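Local coordinates for protein thiamine pyrophosphokinase (Candida albicans, PDB 2G9Z) that catalyses the magnesium-dependent transfer of a pyrophosphate group from ATP to thiamine, yielding the cofactor thiamine pyrophosphate, at residues A[142-147]-A[168-173]; A[159-164]-A[188-193]; A[163-168]-A[174-179]. One frame throughout, in Å; residues are numbered along the deposited sequence.

Contact 1 of 3, residues A[142-147]-A[168-173]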
ATOM      1  N   GLY A 142     -15.602  18.750  24.273  1.00 27.37           N
ATOM      2  CA  GLY A 142     -16.782  18.690  23.427  1.00 26.03           C
ATOM      3  C   GLY A 142     -16.828  17.691  22.289  1.00 26.33           C
ATOM      4  O   GLY A 142     -17.854  17.583  21.618  1.00 25.59           O
ATOM      5  N   SER A 143     -15.737  16.969  22.051  1.00 25.82           N
ATOM      6  CA  SER A 143     -15.722  15.982  20.977  1.00 25.11           C
ATOM      7  C   SER A 143     -16.815  14.951  21.229  1.00 24.52           C
ATOM      8  O   SER A 143     -16.978  14.484  22.353  1.00 24.96           O
ATOM      9  CB  SER A 143     -14.364  15.275  20.918  1.00 24.91           C
ATOM     10  OG  SER A 143     -13.330  16.170  20.540  1.00 26.72           O
ATOM     11  N   LYS A 144     -17.568  14.610  20.187  1.00 24.21           N
ATOM     12  CA  LYS A 144     -18.626  13.615  20.302  1.00 23.53           C
ATOM     13  C   LYS A 144     -17.983  12.238  20.226  1.00 23.40           C
ATOM     14  O   LYS A 144     -17.414  11.865  19.195  1.00 21.99           O
ATOM     15  CB  LYS A 144     -19.642  13.774  19.170  1.00 24.20           C
ATOM     16  CG  LYS A 144     -20.305  15.144  19.131  1.00 26.81           C
ATOM     17  CD  LYS A 144     -21.299  15.245  17.988  1.00 28.71           C
ATOM     18  CE  LYS A 144     -21.957  16.613  17.955  1.00 31.60           C
ATOM     19  NZ  LYS A 144     -22.971  16.706  16.871  1.00 34.99           N
ATOM     20  N   ILE A 145     -18.083  11.487  21.318  1.00 20.95           N
ATOM     21  CA  ILE A 145     -17.499  10.158  21.412  1.00 22.62           C
ATOM     22  C   ILE A 145     -18.444   9.038  21.001  1.00 23.52           C
ATOM     23  O   ILE A 145     -19.531   8.893  21.559  1.00 22.29           O
ATOM     24  CB  ILE A 145     -17.039   9.864  22.848  1.00 23.24           C
ATOM     25  CG1 ILE A 145     -16.124  10.985  23.345  1.00 26.33           C
ATOM     26  CG2 ILE A 145     -16.350   8.503  22.907  1.00 25.41           C
ATOM     27  CD1 ILE A 145     -14.922  11.245  22.462  1.00 25.27           C
ATOM     28  N   ILE A 146     -18.021   8.231  20.035  1.00 21.60           N
ATOM     29  CA  ILE A 146     -18.837   7.114  19.588  1.00 22.23           C
ATOM     30  C   ILE A 146     -18.026   5.829  19.652  1.00 23.25           C
ATOM     31  O   ILE A 146     -17.296   5.500  18.721  1.00 23.54           O
ATOM     32  CB  ILE A 146     -19.340   7.321  18.144  1.00 21.69           C
ATOM     33  CG1 ILE A 146     -20.100   8.646  18.041  1.00 21.26           C
ATOM     34  CG2 ILE A 146     -20.247   6.169  17.743  1.00 20.39           C
ATOM     35  CD1 ILE A 146     -20.618   8.946  16.642  1.00 22.02           C
ATOM     36  N   ARG A 147     -18.147   5.109  20.762  1.00 24.02           N
ATOM     37  CA  ARG A 147     -17.427   3.856  20.929  1.00 23.86           C
ATOM     38  C   ARG A 147     -18.179   2.710  20.265  1.00 23.58           C
ATOM     39  O   ARG A 147     -19.389   2.558  20.439  1.00 23.16           O
ATOM     40  CB  ARG A 147     -17.218   3.551  22.416  1.00 28.82           C
ATOM     41  CG  ARG A 147     -16.370   2.309  22.669  1.00 31.33           C
ATOM     42  CD  ARG A 147     -15.727   2.339  24.054  1.00 36.47           C
ATOM     43  NE  ARG A 147     -14.764   1.251  24.228  1.00 38.25           N
ATOM     44  CZ  ARG A 147     -13.773   1.260  25.115  1.00 40.74           C
ATOM     45  NH1 ARG A 147     -13.604   2.304  25.918  1.00 43.99           N
ATOM     46  NH2 ARG A 147     -12.944   0.228  25.195  1.00 42.26           N
ATOM     47  N   GLN A 168     -26.966  13.035   7.708  1.00 33.17           N
ATOM     48  CA  GLN A 168     -28.351  12.611   7.592  1.00 35.82           C
ATOM     49  C   GLN A 168     -29.153  13.012   8.822  1.00 36.61           C
ATOM     50  O   GLN A 168     -30.269  13.521   8.710  1.00 37.19           O
ATOM     51  CB  GLN A 168     -28.441  11.093   7.418  1.00 36.44           C
ATOM     52  CG  GLN A 168     -27.907  10.567   6.099  1.00 38.71           C
ATOM     53  CD  GLN A 168     -28.589  11.200   4.903  1.00 41.33           C
ATOM     54  OE1 GLN A 168     -29.819  11.253   4.829  1.00 40.58           O
ATOM     55  NE2 GLN A 168     -27.791  11.677   3.953  1.00 39.56           N
ATOM     56  N   LEU A 169     -28.561  12.804   9.994  1.00 37.22           N
ATOM     57  CA  LEU A 169     -29.238  13.072  11.258  1.00 39.10           C
ATOM     58  C   LEU A 169     -28.803  14.263  12.110  1.00 40.29           C
ATOM     59  O   LEU A 169     -29.621  14.835  12.829  1.00 40.78           O
ATOM     60  CB  LEU A 169     -29.173  11.812  12.125  1.00 39.12           C
ATOM     61  CG  LEU A 169     -30.081  10.620  11.801  1.00 40.32           C
ATOM     62  CD1 LEU A 169     -30.257  10.451  10.307  1.00 41.42           C
ATOM     63  CD2 LEU A 169     -29.481   9.369  12.422  1.00 38.87           C
ATOM     64  N   ASN A 170     -27.535  14.649  12.043  1.00 40.98           N
ATOM     65  CA  ASN A 170     -27.075  15.739  12.893  1.00 42.73           C
ATOM     66  C   ASN A 170     -27.854  17.050  12.838  1.00 44.01           C
ATOM     67  O   ASN A 170     -28.153  17.628  13.881  1.00 43.32           O
ATOM     68  CB  ASN A 170     -25.595  16.030  12.657  1.00 41.64           C
ATOM     69  CG  ASN A 170     -25.042  17.014  13.663  1.00 40.86           C
ATOM     70  OD1 ASN A 170     -24.960  18.214  13.399  1.00 41.38           O
ATOM     71  ND2 ASN A 170     -24.682  16.514  14.840  1.00 39.43           N
ATOM     72  N   HIS A 171     -28.182  17.526  11.642  1.00 45.96           N
ATOM     73  CA  HIS A 171     -28.916  18.781  11.532  1.00 48.62           C
ATOM     74  C   HIS A 171     -30.242  18.687  12.283  1.00 50.28           C
ATOM     75  O   HIS A 171     -30.846  19.702  12.626  1.00 50.40           O
ATOM     76  CB  HIS A 171     -29.154  19.141  10.060  1.00 49.46           C
ATOM     77  CG  HIS A 171     -30.160  18.271   9.375  1.00 50.72           C
ATOM     78  ND1 HIS A 171     -30.105  16.895   9.411  1.00 52.12           N
ATOM     79  CD2 HIS A 171     -31.232  18.584   8.609  1.00 51.71           C
ATOM     80  CE1 HIS A 171     -31.099  16.397   8.698  1.00 52.72           C
ATOM     81  NE2 HIS A 171     -31.798  17.401   8.201  1.00 52.55           N
ATOM     82  N   THR A 172     -30.682  17.460  12.544  1.00 51.60           N
ATOM     83  CA  THR A 172     -31.924  17.226  13.269  1.00 52.40           C
ATOM     84  C   THR A 172     -31.649  17.275  14.773  1.00 53.07           C
ATOM     85  O   THR A 172     -32.284  18.036  15.501  1.00 53.56           O
ATOM     86  CB  THR A 172     -32.528  15.856  12.909  1.00 52.72           C
ATOM     87  OG1 THR A 172     -32.680  15.760  11.486  1.00 52.59           O
ATOM     88  CG2 THR A 172     -33.888  15.686  13.572  1.00 52.33           C
ATOM     89  N   LYS A 173     -30.704  16.458  15.235  1.00 53.29           N
ATOM     90  CA  LYS A 173     -30.341  16.433  16.651  1.00 52.82           C
ATOM     91  C   LYS A 173     -28.840  16.227  16.845  1.00 52.14           C
ATOM     92  O   LYS A 173     -28.272  15.229  16.402  1.00 51.86           O
ATOM     93  CB  LYS A 173     -31.127  15.346  17.392  1.00 54.21           C
ATOM     94  CG  LYS A 173     -30.943  13.935  16.869  1.00 54.39           C
ATOM     95  CD  LYS A 173     -31.804  12.965  17.665  1.00 55.01           C
ATOM     96  CE  LYS A 173     -31.642  11.539  17.174  1.00 56.39           C
ATOM     97  NZ  LYS A 173     -32.531  10.586  17.896  1.00 55.97           N
TER

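Contact 2 of 3, residues A[159-164]-A[188-193]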
ATOM      1  N   SER A 159     -15.939   5.140  11.222  1.00 17.31           N
ATOM      2  CA  SER A 159     -15.854   6.592  11.072  1.00 16.54           C
ATOM      3  C   SER A 159     -16.620   7.074   9.844  1.00 16.83           C
ATOM      4  O   SER A 159     -17.302   8.103   9.891  1.00 16.28           O
ATOM      5  CB  SER A 159     -14.387   7.046  10.971  1.00 16.45           C
ATOM      6  OG  SER A 159     -13.711   6.863  12.201  1.00 18.31           O
ATOM      7  N   ILE A 160     -16.488   6.346   8.737  1.00 15.83           N
ATOM      8  CA  ILE A 160     -17.191   6.709   7.513  1.00 16.59           C
ATOM      9  C   ILE A 160     -18.696   6.680   7.778  1.00 18.20           C
ATOM     10  O   ILE A 160     -19.428   7.584   7.377  1.00 19.85           O
ATOM     11  CB  ILE A 160     -16.858   5.732   6.354  1.00 17.62           C
ATOM     12  CG1 ILE A 160     -15.407   5.928   5.903  1.00 16.67           C
ATOM     13  CG2 ILE A 160     -17.820   5.956   5.187  1.00 16.49           C
ATOM     14  CD1 ILE A 160     -15.115   7.306   5.314  1.00 14.92           C
ATOM     15  N   HIS A 161     -19.154   5.635   8.454  1.00 19.93           N
ATOM     16  CA  HIS A 161     -20.570   5.505   8.784  1.00 22.12           C
ATOM     17  C   HIS A 161     -21.016   6.688   9.630  1.00 22.38           C
ATOM     18  O   HIS A 161     -22.112   7.223   9.446  1.00 23.40           O
ATOM     19  CB  HIS A 161     -20.813   4.199   9.536  1.00 24.53           C
ATOM     20  CG  HIS A 161     -20.973   3.012   8.639  1.00 26.36           C
ATOM     21  ND1 HIS A 161     -20.757   1.720   9.067  1.00 28.52           N
ATOM     22  CD2 HIS A 161     -21.340   2.923   7.338  1.00 28.64           C
ATOM     23  CE1 HIS A 161     -20.983   0.886   8.068  1.00 29.36           C
ATOM     24  NE2 HIS A 161     -21.338   1.590   7.008  1.00 29.32           N
ATOM     25  N   CYS A 162     -20.164   7.091  10.566  1.00 20.67           N
ATOM     26  CA  CYS A 162     -20.468   8.227  11.421  1.00 21.67           C
ATOM     27  C   CYS A 162     -20.603   9.480  10.557  1.00 21.21           C
ATOM     28  O   CYS A 162     -21.486  10.309  10.780  1.00 22.30           O
ATOM     29  CB  CYS A 162     -19.357   8.424  12.454  1.00 21.99           C
ATOM     30  SG  CYS A 162     -19.424   9.999  13.326  1.00 26.60           S
ATOM     31  N   ILE A 163     -19.720   9.611   9.571  1.00 19.59           N
ATOM     32  CA  ILE A 163     -19.740  10.762   8.672  1.00 18.31           C
ATOM     33  C   ILE A 163     -21.018  10.773   7.840  1.00 20.43           C
ATOM     34  O   ILE A 163     -21.670  11.810   7.688  1.00 20.23           O
ATOM     35  CB  ILE A 163     -18.513  10.742   7.724  1.00 17.14           C
ATOM     36  CG1 ILE A 163     -17.252  11.098   8.518  1.00 15.45           C
ATOM     37  CG2 ILE A 163     -18.725  11.712   6.554  1.00 17.43           C
ATOM     38  CD1 ILE A 163     -15.950  10.827   7.792  1.00 14.88           C
ATOM     39  N   GLN A 164     -21.369   9.614   7.295  1.00 20.61           N
ATOM     40  CA  GLN A 164     -22.570   9.498   6.485  1.00 22.13           C
ATOM     41  C   GLN A 164     -23.810   9.761   7.327  1.00 23.20           C
ATOM     42  O   GLN A 164     -24.730  10.461   6.891  1.00 21.71           O
ATOM     43  CB  GLN A 164     -22.645   8.108   5.855  1.00 22.57           C
ATOM     44  CG  GLN A 164     -21.652   7.908   4.723  1.00 24.79           C
ATOM     45  CD  GLN A 164     -21.776   6.551   4.076  1.00 25.94           C
ATOM     46  OE1 GLN A 164     -21.443   5.530   4.679  1.00 28.33           O
ATOM     47  NE2 GLN A 164     -22.271   6.527   2.845  1.00 26.16           N
ATOM     48  N   LYS A 188     -25.636  -0.636  12.107  1.00 28.97           N
ATOM     49  CA  LYS A 188     -27.058  -0.950  12.130  1.00 31.77           C
ATOM     50  C   LYS A 188     -27.853   0.268  11.686  1.00 32.48           C
ATOM     51  O   LYS A 188     -28.630   0.194  10.741  1.00 33.82           O
ATOM     52  CB  LYS A 188     -27.499  -1.366  13.536  1.00 31.41           C
ATOM     53  CG  LYS A 188     -26.928  -2.695  14.001  1.00 32.51           C
ATOM     54  CD  LYS A 188     -27.379  -3.027  15.416  1.00 34.67           C
ATOM     55  CE  LYS A 188     -26.839  -4.377  15.860  1.00 36.36           C
ATOM     56  NZ  LYS A 188     -27.304  -4.741  17.225  1.00 39.76           N
ATOM     57  N   LEU A 189     -27.636   1.391  12.364  1.00 34.08           N
ATOM     58  CA  LEU A 189     -28.343   2.629  12.053  1.00 35.10           C
ATOM     59  C   LEU A 189     -28.279   2.975  10.568  1.00 35.57           C
ATOM     60  O   LEU A 189     -29.306   3.273   9.958  1.00 37.99           O
ATOM     61  CB  LEU A 189     -27.772   3.789  12.875  1.00 35.10           C
ATOM     62  CG  LEU A 189     -28.719   4.938  13.236  1.00 36.27           C
ATOM     63  CD1 LEU A 189     -27.927   6.061  13.887  1.00 36.35           C
ATOM     64  CD2 LEU A 189     -29.425   5.453  12.004  1.00 37.03           C
ATOM     65  N   TRP A 190     -27.086   2.945   9.984  1.00 35.94           N
ATOM     66  CA  TRP A 190     -26.949   3.274   8.570  1.00 35.77           C
ATOM     67  C   TRP A 190     -27.802   2.322   7.743  1.00 37.42           C
ATOM     68  O   TRP A 190     -28.439   2.730   6.774  0.87 38.09           O
ATOM     69  CB  TRP A 190     -25.484   3.180   8.133  0.83 34.15           C
ATOM     70  CG  TRP A 190     -25.238   3.623   6.713  0.95 31.60           C
ATOM     71  CD1 TRP A 190     -24.624   2.904   5.728  0.70 31.92           C
ATOM     72  CD2 TRP A 190     -25.576   4.893   6.131  0.98 30.98           C
ATOM     73  NE1 TRP A 190     -24.556   3.644   4.569  0.90 31.95           N
ATOM     74  CE2 TRP A 190     -25.131   4.868   4.788  1.00 30.31           C
ATOM     75  CE3 TRP A 190     -26.208   6.049   6.612  0.91 30.54           C
ATOM     76  CZ2 TRP A 190     -25.299   5.956   3.918  0.99 30.44           C
ATOM     77  CZ3 TRP A 190     -26.374   7.134   5.747  1.00 28.62           C
ATOM     78  CH2 TRP A 190     -25.921   7.077   4.415  0.94 28.95           C
ATOM     79  N   ASN A 191     -27.818   1.053   8.140  0.82 38.78           N
ATOM     80  CA  ASN A 191     -28.600   0.039   7.440  1.00 39.39           C
ATOM     81  C   ASN A 191     -30.099   0.260   7.640  1.00 40.34           C
ATOM     82  O   ASN A 191     -30.865   0.303   6.676  1.00 39.93           O
ATOM     83  CB  ASN A 191     -28.214  -1.358   7.936  1.00 39.85           C
ATOM     84  CG  ASN A 191     -29.002  -2.460   7.250  0.78 40.54           C
ATOM     85  OD1 ASN A 191     -29.732  -3.214   7.897  0.72 40.89           O
ATOM     86  ND2 ASN A 191     -28.860  -2.557   5.934  0.67 39.78           N
ATOM     87  N   GLY A 192     -30.513   0.402   8.895  0.39 40.85           N
ATOM     88  CA  GLY A 192     -31.918   0.613   9.188  1.00 42.24           C
ATOM     89  C   GLY A 192     -32.461   1.881   8.559  0.61 43.14           C
ATOM     90  O   GLY A 192     -33.602   1.917   8.095  1.00 42.24           O
ATOM     91  N   LEU A 193     -31.637   2.923   8.540  0.79 44.31           N
ATOM     92  CA  LEU A 193     -32.035   4.206   7.973  0.80 45.85           C
ATOM     93  C   LEU A 193     -32.377   4.057   6.493  0.62 46.58           C
ATOM     94  O   LEU A 193     -33.293   4.709   5.988  1.00 46.18           O
ATOM     95  CB  LEU A 193     -30.909   5.228   8.148  1.00 46.73           C
ATOM     96  CG  LEU A 193     -31.221   6.680   7.782  0.86 48.08           C
ATOM     97  CD1 LEU A 193     -32.226   7.255   8.770  0.97 48.48           C
ATOM     98  CD2 LEU A 193     -29.936   7.494   7.804  0.97 48.78           C
TER

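Contact 3 of 3, residues A[163-168]-A[174-179]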
ATOM      1  N   ILE A 163     -19.720   9.611   9.571  1.00 19.59           N
ATOM      2  CA  ILE A 163     -19.740  10.762   8.672  1.00 18.31           C
ATOM      3  C   ILE A 163     -21.018  10.773   7.840  1.00 20.43           C
ATOM      4  O   ILE A 163     -21.670  11.810   7.688  1.00 20.23           O
ATOM      5  CB  ILE A 163     -18.513  10.742   7.724  1.00 17.14           C
ATOM      6  CG1 ILE A 163     -17.252  11.098   8.518  1.00 15.45           C
ATOM      7  CG2 ILE A 163     -18.725  11.712   6.554  1.00 17.43           C
ATOM      8  CD1 ILE A 163     -15.950  10.827   7.792  1.00 14.88           C
ATOM      9  N   GLN A 164     -21.369   9.614   7.295  1.00 20.61           N
ATOM     10  CA  GLN A 164     -22.570   9.498   6.485  1.00 22.13           C
ATOM     11  C   GLN A 164     -23.810   9.761   7.327  1.00 23.20           C
ATOM     12  O   GLN A 164     -24.730  10.461   6.891  1.00 21.71           O
ATOM     13  CB  GLN A 164     -22.645   8.108   5.855  1.00 22.57           C
ATOM     14  CG  GLN A 164     -21.652   7.908   4.723  1.00 24.79           C
ATOM     15  CD  GLN A 164     -21.776   6.551   4.076  1.00 25.94           C
ATOM     16  OE1 GLN A 164     -21.443   5.530   4.679  1.00 28.33           O
ATOM     17  NE2 GLN A 164     -22.271   6.527   2.845  1.00 26.16           N
ATOM     18  N   LEU A 165     -23.827   9.209   8.536  1.00 22.20           N
ATOM     19  CA  LEU A 165     -24.954   9.397   9.437  1.00 23.41           C
ATOM     20  C   LEU A 165     -25.062  10.848   9.893  1.00 24.38           C
ATOM     21  O   LEU A 165     -26.165  11.370  10.055  1.00 25.48           O
ATOM     22  CB  LEU A 165     -24.827   8.462  10.644  1.00 22.70           C
ATOM     23  CG  LEU A 165     -25.112   6.994  10.310  1.00 22.16           C
ATOM     24  CD1 LEU A 165     -24.809   6.112  11.507  1.00 21.01           C
ATOM     25  CD2 LEU A 165     -26.575   6.848   9.897  1.00 22.92           C
ATOM     26  N   HIS A 166     -23.923  11.501  10.098  1.00 24.08           N
ATOM     27  CA  HIS A 166     -23.920  12.899  10.522  1.00 24.77           C
ATOM     28  C   HIS A 166     -24.693  13.789   9.553  1.00 25.72           C
ATOM     29  O   HIS A 166     -25.520  14.593   9.969  1.00 25.60           O
ATOM     30  CB  HIS A 166     -22.492  13.436  10.626  1.00 25.04           C
ATOM     31  CG  HIS A 166     -22.420  14.931  10.706  1.00 24.22           C
ATOM     32  ND1 HIS A 166     -22.543  15.623  11.891  1.00 24.36           N
ATOM     33  CD2 HIS A 166     -22.278  15.868   9.736  1.00 24.31           C
ATOM     34  CE1 HIS A 166     -22.478  16.921  11.649  1.00 25.52           C
ATOM     35  NE2 HIS A 166     -22.319  17.096  10.350  1.00 25.51           N
ATOM     36  N   TYR A 167     -24.408  13.651   8.263  1.00 28.15           N
ATOM     37  CA  TYR A 167     -25.069  14.462   7.245  1.00 29.07           C
ATOM     38  C   TYR A 167     -26.527  14.087   7.032  1.00 31.09           C
ATOM     39  O   TYR A 167     -27.246  14.743   6.279  1.00 31.83           O
ATOM     40  CB  TYR A 167     -24.292  14.382   5.930  1.00 28.40           C
ATOM     41  CG  TYR A 167     -23.051  15.245   5.950  1.00 29.00           C
ATOM     42  CD1 TYR A 167     -23.150  16.635   5.861  1.00 28.42           C
ATOM     43  CD2 TYR A 167     -21.787  14.686   6.130  1.00 28.09           C
ATOM     44  CE1 TYR A 167     -22.026  17.447   5.955  1.00 28.29           C
ATOM     45  CE2 TYR A 167     -20.648  15.493   6.228  1.00 27.84           C
ATOM     46  CZ  TYR A 167     -20.779  16.874   6.143  1.00 27.81           C
ATOM     47  OH  TYR A 167     -19.677  17.688   6.271  1.00 25.23           O
ATOM     48  N   GLN A 168     -26.966  13.035   7.708  1.00 33.17           N
ATOM     49  CA  GLN A 168     -28.351  12.611   7.592  1.00 35.82           C
ATOM     50  C   GLN A 168     -29.153  13.012   8.822  1.00 36.61           C
ATOM     51  O   GLN A 168     -30.269  13.521   8.710  1.00 37.19           O
ATOM     52  CB  GLN A 168     -28.441  11.093   7.418  1.00 36.44           C
ATOM     53  CG  GLN A 168     -27.907  10.567   6.099  1.00 38.71           C
ATOM     54  CD  GLN A 168     -28.589  11.200   4.903  1.00 41.33           C
ATOM     55  OE1 GLN A 168     -29.819  11.253   4.829  1.00 40.58           O
ATOM     56  NE2 GLN A 168     -27.791  11.677   3.953  1.00 39.56           N
ATOM     57  N   GLU A 174     -28.212  17.186  17.519  1.00 50.57           N
ATOM     58  CA  GLU A 174     -26.776  17.172  17.777  1.00 49.63           C
ATOM     59  C   GLU A 174     -26.275  15.927  18.516  1.00 48.00           C
ATOM     60  O   GLU A 174     -25.091  15.596  18.444  1.00 47.27           O
ATOM     61  CB  GLU A 174     -26.391  18.425  18.570  1.00 51.10           C
ATOM     62  CG  GLU A 174     -24.931  18.852  18.446  1.00 52.87           C
ATOM     63  CD  GLU A 174     -24.632  19.556  17.130  1.00 53.56           C
ATOM     64  OE1 GLU A 174     -25.393  20.475  16.762  1.00 53.97           O
ATOM     65  OE2 GLU A 174     -23.631  19.203  16.470  1.00 54.42           O
ATOM     66  N   ASN A 175     -27.166  15.236  19.224  1.00 45.95           N
ATOM     67  CA  ASN A 175     -26.766  14.043  19.970  1.00 44.01           C
ATOM     68  C   ASN A 175     -27.375  12.765  19.396  1.00 41.66           C
ATOM     69  O   ASN A 175     -27.658  11.814  20.124  1.00 40.98           O
ATOM     70  CB  ASN A 175     -27.164  14.184  21.442  1.00 45.66           C
ATOM     71  CG  ASN A 175     -28.660  14.067  21.653  1.00 47.50           C
ATOM     72  OD1 ASN A 175     -29.442  14.798  21.046  1.00 48.43           O
ATOM     73  ND2 ASN A 175     -29.065  13.143  22.518  1.00 48.49           N
ATOM     74  N   TRP A 176     -27.566  12.751  18.084  1.00 38.75           N
ATOM     75  CA  TRP A 176     -28.137  11.602  17.393  1.00 35.78           C
ATOM     76  C   TRP A 176     -27.376  10.307  17.674  1.00 34.91           C
ATOM     77  O   TRP A 176     -27.951   9.218  17.632  1.00 33.11           O
ATOM     78  CB  TRP A 176     -28.117  11.851  15.887  1.00 35.14           C
ATOM     79  CG  TRP A 176     -26.720  12.001  15.358  1.00 35.55           C
ATOM     80  CD1 TRP A 176     -25.993  13.156  15.267  1.00 34.80           C
ATOM     81  CD2 TRP A 176     -25.853  10.946  14.918  1.00 33.80           C
ATOM     82  NE1 TRP A 176     -24.728  12.884  14.799  1.00 34.49           N
ATOM     83  CE2 TRP A 176     -24.615  11.535  14.578  1.00 35.17           C
ATOM     84  CE3 TRP A 176     -26.004   9.558  14.781  1.00 33.35           C
ATOM     85  CZ2 TRP A 176     -23.529  10.783  14.108  1.00 33.96           C
ATOM     86  CZ3 TRP A 176     -24.923   8.809  14.314  1.00 32.25           C
ATOM     87  CH2 TRP A 176     -23.703   9.426  13.985  1.00 31.83           C
ATOM     88  N   PHE A 177     -26.081  10.439  17.952  1.00 33.75           N
ATOM     89  CA  PHE A 177     -25.196   9.300  18.197  1.00 32.31           C
ATOM     90  C   PHE A 177     -25.306   8.655  19.567  1.00 34.54           C
ATOM     91  O   PHE A 177     -24.866   7.519  19.758  1.00 32.42           O
ATOM     92  CB  PHE A 177     -23.748   9.726  18.012  1.00 30.09           C
ATOM     93  CG  PHE A 177     -23.296  10.746  19.012  1.00 29.43           C
ATOM     94  CD1 PHE A 177     -23.639  12.084  18.862  1.00 28.46           C
ATOM     95  CD2 PHE A 177     -22.545  10.364  20.119  1.00 28.56           C
ATOM     96  CE1 PHE A 177     -23.240  13.031  19.801  1.00 28.80           C
ATOM     97  CE2 PHE A 177     -22.143  11.304  21.063  1.00 30.08           C
ATOM     98  CZ  PHE A 177     -22.492  12.641  20.902  1.00 27.72           C
ATOM     99  N   GLU A 178     -25.860   9.378  20.531  1.00 36.25           N
ATOM    100  CA  GLU A 178     -25.971   8.830  21.873  1.00 39.18           C
ATOM    101  C   GLU A 178     -27.040   7.749  21.934  1.00 38.26           C
ATOM    102  O   GLU A 178     -28.015   7.775  21.185  1.00 39.60           O
ATOM    103  CB  GLU A 178     -26.266   9.947  22.879  1.00 41.68           C
ATOM    104  CG  GLU A 178     -25.299  11.122  22.769  1.00 44.85           C
ATOM    105  CD  GLU A 178     -25.309  12.021  23.991  1.00 47.40           C
ATOM    106  OE1 GLU A 178     -26.410  12.393  24.449  1.00 48.75           O
ATOM    107  OE2 GLU A 178     -24.211  12.359  24.487  1.00 48.02           O
ATOM    108  N   SER A 179     -26.828   6.781  22.816  1.00 37.35           N
ATOM    109  CA  SER A 179     -27.764   5.681  22.996  1.00 36.94           C
ATOM    110  C   SER A 179     -27.844   4.694  21.836  1.00 35.05           C
ATOM    111  O   SER A 179     -28.769   3.885  21.780  1.00 33.97           O
ATOM    112  CB  SER A 179     -29.162   6.223  23.310  1.00 39.36           C
ATOM    113  OG  SER A 179     -29.216   6.723  24.635  1.00 43.18           O
TER

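Contact 1 of 3, residues A[142-147]-A[168-173]
K144 and N170 alone bridge the gap between strand 144-147 and the 168-170 part of helix 155-170, across backbones whose nearest CA atoms, those of K144 and N170, are still 11.4 Å apart. The polar part of the meeting is indirect. K144 NZ lies 2.7 Å from N170 ND2, but both are donors and the pair is not a hydrogen bond, whereas the amide oxygen N170 OD1 is turned farther off, 4.3 Å from K144 NZ. A shared carboxylate probably accounts for the approach: E174 OE2 forms a salt bridge with K144 NZ and takes a weak hydrogen bond from N170 ND2. The very short N-to-N approach leaves the orientation of the amide, as built, doubtful.

Reach supplies the rest. From its CB on, the lysine is fully extended, with all torsions after the first near 180°, which carries the ammonium group across to the helix. N170 answers with CG anti to its own N (chi1 -172°), which places the amide beside the lysine ammonium. The aliphatic shaft of K144 packs on F177 and Y122, outside the two segments.

The helix takes a wider, pi-type turn at 168-170. On the other side of the contact, strand 144-147 is the edge strand of the large mixed sheet, parallel to and bonded with strand 122-125, while L186 of helix 185-195 touches I146.

Contact 2 of 3, residues A[159-164]-A[188-193]
This is a helix-to-helix packing contact between 155-170 and 185-195, built on one indole that bears on two side chains a turn apart. It belongs to the alpha/beta catalytic domain, on the side of helix 155-170 turned from the sheet: S159, C162 and I163 rest on strands 86-90 and 122-125, whereas H161 and Q164 meet W190. The two helices come close, with the CA atoms of H161 and W190 6.8 Å apart.

W190 points its ring at the other helix with CG anti to its backbone N. Q164 lies across one face of it at about a right angle. Q164 CB sits over the six-membered ring of W190 in a CH-pi contact, 3.8 Å from the centroid and 14° off the normal. Farther along the extended side chain the amide comes down over the same face, its plane tilted 42° from the indole: Q164 NE2 is 3.3 Å from W190 CZ2, and OE1 lies above the rim beside the pyrrole part.

H161 works at the five-membered ring. H161 CD2 reaches to 3.7 Å from W190 CD1, the planes inclined at 37° in an oblique pairing, and W190 CB covers a face of the imidazole.

The indole N-H is spent on Y234 OH, so the glutamine oxygen need not serve as its acceptor, and their 3.6 Å separation, Q164 OE1 to W190 NE1, is simply packing. Between these segments the chemistry is therefore van der Waals packing, with a CH-pi contact from Q164 and an oblique aromatic pair from H161. The H161 side chain, about 11 Å from a bound magnesium ion and from a bound ligand, contributes by packing, through CD2.

Contact 3 of 3, residues A[163-168]-A[174-179]
W176, with about half of the surface buried here, lays the six-membered part of its indole over helix 155-170 beside L165 and H166. L165 CB comes in at the benzo end, 3.7 Å from both W176 CH2 and CZ3, and the L165 branch CD1 follows at 3.9 Å from W176 CZ3. The backbone carbonyl carbon of L165 lies over one face of the ring. The two side chains run at about a right angle, so the leucine meets the benzo end crosswise. W176 CG stands between its own backbone N and carbonyl carbon (chi1 63°), a setting that brings the indole onto the helix. F177 CB lies over the centre of the opposite face of the W176 ring, 3.7 Å above the plane.

The loop that delivers the indole is a type I beta turn from N175 to E178, closed by E178 N to N175 O at 3.1 Å, with W176 and F177 at its two central positions. It lies after the helix that follows edge strand 144-147 in a Rossmann-like alpha/beta sheet, and both aromatic side chains of the turn also touch I146.

H166 meets the ring mainly through backbone, H166 N lying 4.1 Å from W176 CZ2. With CG anti to its N (chi1 165°), the imidazole is directed instead at Y122 of strand 122-125: H166 ND1 and W176 NE1 each make a hydrogen bond with the hydroxyl OH of that tyrosine.

From the N terminus, the chain passes through edge strand 144-147, along helix 155-170, through the 174-179 turn and into helix 185-195. Contact 1 closes the loop from strand to helix end. Contact 3 closes the shortest one, folding the turn back on the helix, and its span falls within that of contact 2, which brings in the second helix. Contact 1 crosses both of the others, and all three use helix 155-170. They also touch directly: I146 packs on C162 and L169 on L193 between contacts 1 and 2, and L165 packs on W190 between contacts 3 and 2. Strand, turn and two helices thus form one corner of the catalytic domain.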